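Local coordinates for protein toluene, o-xylene monooxygenase oxygenase subunit (PDB 2INC) that probably serves as a subunit of the oxygenase component of a monooxygenase that hydroxylates aromatic hydrocarbons such as toluene and o-xylene, at residues B[228-233]-B[308-313]. Numbering follows the deposited sequence.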
ATOM      1  N   LEU B 228      -5.374  33.912  15.410  1.00 40.32           N
ATOM      2  CA  LEU B 228      -6.029  32.633  15.640  1.00 40.01           C
ATOM      3  C   LEU B 228      -6.741  32.723  16.977  1.00 40.84           C
ATOM      4  O   LEU B 228      -7.960  32.544  17.046  1.00 41.08           O
ATOM      5  CB  LEU B 228      -5.037  31.452  15.589  1.00 39.45           C
ATOM      6  CG  LEU B 228      -4.186  31.313  14.331  1.00 37.17           C
ATOM      7  CD1 LEU B 228      -3.295  30.057  14.424  1.00 38.28           C
ATOM      8  CD2 LEU B 228      -5.053  31.291  13.075  1.00 40.42           C
ATOM      9  N   GLN B 229      -5.994  33.058  18.015  1.00 39.49           N
ATOM     10  CA  GLN B 229      -6.570  33.105  19.333  1.00 40.99           C
ATOM     11  C   GLN B 229      -7.672  34.168  19.487  1.00 40.02           C
ATOM     12  O   GLN B 229      -8.800  33.820  19.809  1.00 40.35           O
ATOM     13  CB  GLN B 229      -5.494  33.242  20.390  1.00 41.17           C
ATOM     14  CG  GLN B 229      -5.988  32.953  21.794  1.00 43.83           C
ATOM     15  CD  GLN B 229      -6.436  31.538  21.972  1.00 47.44           C
ATOM     16  OE1 GLN B 229      -5.852  30.611  21.415  1.00 51.67           O
ATOM     17  NE2 GLN B 229      -7.466  31.349  22.759  1.00 48.70           N
ATOM     18  N   GLN B 230      -7.360  35.441  19.249  1.00 39.58           N
ATOM     19  CA  GLN B 230      -8.276  36.508  19.628  1.00 38.95           C
ATOM     20  C   GLN B 230      -9.391  36.605  18.602  1.00 39.19           C
ATOM     21  O   GLN B 230     -10.563  36.713  18.957  1.00 37.74           O
ATOM     22  CB  GLN B 230      -7.528  37.846  19.755  1.00 39.55           C
ATOM     23  CG  GLN B 230      -6.543  37.902  20.939  1.00 41.47           C
ATOM     24  CD  GLN B 230      -7.211  37.685  22.257  1.00 43.58           C
ATOM     25  OE1 GLN B 230      -8.251  38.274  22.517  1.00 48.17           O
ATOM     26  NE2 GLN B 230      -6.653  36.806  23.094  1.00 45.05           N
ATOM     27  N   LEU B 231      -9.048  36.582  17.320  1.00 37.04           N
ATOM     28  CA  LEU B 231     -10.110  36.591  16.312  1.00 37.66           C
ATOM     29  C   LEU B 231     -10.976  35.321  16.399  1.00 39.43           C
ATOM     30  O   LEU B 231     -12.209  35.398  16.364  1.00 40.98           O
ATOM     31  CB  LEU B 231      -9.529  36.780  14.913  1.00 37.41           C
ATOM     32  CG  LEU B 231     -10.550  36.830  13.769  1.00 36.78           C
ATOM     33  CD1 LEU B 231     -11.394  38.084  13.917  1.00 38.11           C
ATOM     34  CD2 LEU B 231      -9.848  36.811  12.429  1.00 36.66           C
ATOM     35  N   GLY B 232     -10.356  34.148  16.563  1.00 39.32           N
ATOM     36  CA  GLY B 232     -11.121  32.889  16.707  1.00 39.47           C
ATOM     37  C   GLY B 232     -12.103  32.944  17.890  1.00 40.54           C
ATOM     38  O   GLY B 232     -13.253  32.547  17.747  1.00 38.65           O
ATOM     39  N   SER B 233     -11.671  33.464  19.051  1.00 40.49           N
ATOM     40  CA  SER B 233     -12.587  33.640  20.217  1.00 41.96           C
ATOM     41  C   SER B 233     -13.726  34.588  19.917  1.00 42.07           C
ATOM     42  O   SER B 233     -14.907  34.364  20.235  1.00 41.01           O
ATOM     43  CB  SER B 233     -11.842  34.252  21.370  1.00 43.37           C
ATOM     44  OG  SER B 233     -10.957  33.284  21.836  1.00 47.41           O
ATOM     45  N   VAL B 308      -3.964  43.219  25.600  1.00 48.15           N
ATOM     46  CA  VAL B 308      -3.364  42.699  26.832  1.00 48.10           C
ATOM     47  C   VAL B 308      -3.187  41.194  26.825  1.00 48.05           C
ATOM     48  O   VAL B 308      -2.105  40.713  27.161  1.00 48.66           O
ATOM     49  CB  VAL B 308      -4.140  43.173  28.080  1.00 48.78           C
ATOM     50  CG1 VAL B 308      -3.813  42.306  29.319  1.00 49.16           C
ATOM     51  CG2 VAL B 308      -3.813  44.650  28.326  1.00 49.60           C
ATOM     52  N   GLU B 309      -4.219  40.449  26.425  1.00 47.59           N
ATOM     53  CA  GLU B 309      -4.095  38.984  26.351  1.00 48.44           C
ATOM     54  C   GLU B 309      -3.159  38.518  25.226  1.00 46.12           C
ATOM     55  O   GLU B 309      -2.318  37.686  25.480  1.00 45.39           O
ATOM     56  CB  GLU B 309      -5.440  38.280  26.237  1.00 47.87           C
ATOM     57  CG  GLU B 309      -6.329  38.450  27.471  1.00 51.81           C
ATOM     58  CD  GLU B 309      -7.690  37.799  27.292  1.00 53.47           C
ATOM     59  OE1 GLU B 309      -8.195  37.765  26.136  1.00 60.58           O
ATOM     60  OE2 GLU B 309      -8.264  37.296  28.297  1.00 60.83           O
ATOM     61  N   ALA B 310      -3.275  39.078  24.020  1.00 44.87           N
ATOM     62  CA  ALA B 310      -2.331  38.708  22.921  1.00 44.25           C
ATOM     63  C   ALA B 310      -0.888  38.948  23.394  1.00 44.76           C
ATOM     64  O   ALA B 310      -0.013  38.095  23.230  1.00 44.96           O
ATOM     65  CB  ALA B 310      -2.641  39.473  21.614  1.00 43.67           C
ATOM     66  N   LYS B 311      -0.652  40.065  24.075  1.00 43.98           N
ATOM     67  CA  LYS B 311       0.707  40.420  24.467  1.00 44.28           C
ATOM     68  C   LYS B 311       1.303  39.468  25.456  1.00 45.29           C
ATOM     69  O   LYS B 311       2.459  39.086  25.283  1.00 45.31           O
ATOM     70  CB  LYS B 311       0.787  41.841  25.013  1.00 44.39           C
ATOM     71  CG  LYS B 311       0.894  42.921  23.960  1.00 43.75           C
ATOM     72  CD  LYS B 311       1.064  44.319  24.597  1.00 44.19           C
ATOM     73  CE  LYS B 311       1.137  45.366  23.494  1.00 48.58           C
ATOM     74  NZ  LYS B 311       1.295  46.729  24.102  1.00 47.60           N
ATOM     75  N   SER B 312       0.537  39.044  26.470  1.00 44.83           N
ATOM     76  CA  SER B 312       1.133  38.169  27.498  1.00 46.02           C
ATOM     77  C   SER B 312       1.241  36.718  27.048  1.00 45.52           C
ATOM     78  O   SER B 312       2.128  35.998  27.495  1.00 46.35           O
ATOM     79  CB  SER B 312       0.384  38.277  28.840  1.00 45.82           C
ATOM     80  OG  SER B 312      -0.953  37.879  28.680  1.00 47.30           O
ATOM     81  N   ALA B 313       0.318  36.286  26.190  1.00 45.53           N
ATOM     82  CA  ALA B 313       0.339  34.915  25.659  1.00 44.78           C
ATOM     83  C   ALA B 313       1.534  34.724  24.753  1.00 44.01           C
ATOM     84  O   ALA B 313       2.205  33.722  24.852  1.00 43.40           O
ATOM     85  CB  ALA B 313      -0.951  34.599  24.908  1.00 44.98           C
TER
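The flat amide of Gln230 meets Glu309 in two ways: Glu309 CB lies over one face, 3.7 Å from Gln230 NE2, while Glu309 OE1 sits much nearer the amide plane, beyond its oxygen and nitrogen ends. Seen from the carboxylate, Gln230 OE1 lies close to its plane and Gln230 NE2 well off it, to one side. This is helix-to-helix packing between helices 208-237 and 303-319 in the largely helical fold of a ferritin-clan hydroxylase subunit. The two planes are turned 61° apart, and Glu309 OE1 stands a long 3.5 Å from Gln230 NE2, displaced from the amide plane, a loose polar contact. It is also 3.7 Å from Gln230 OE1, an approach of two oxygens that would probably offset part of the pull of the N-H. Gln230 bends at chi2 (-60°), Glu309 runs out extended beyond CG (chi2 177°), and the side chains cross at about a right angle. Gln230 CG comes to 4.3 Å from Ala310 CB, whose methyl also packs on Ile293 of helix 274-299. With an alanine in place of Gln230, Glu309 CB would probably lose its cover and Glu309 OE1 its polar neighbour. Gln229 O, within the wider pi-type turn at 228-230, accepts hydrogen bonds from Ser233 N and Ser233 OG on opposite faces of its carbonyl plane, the OG at 3.0 Å from that oxygen.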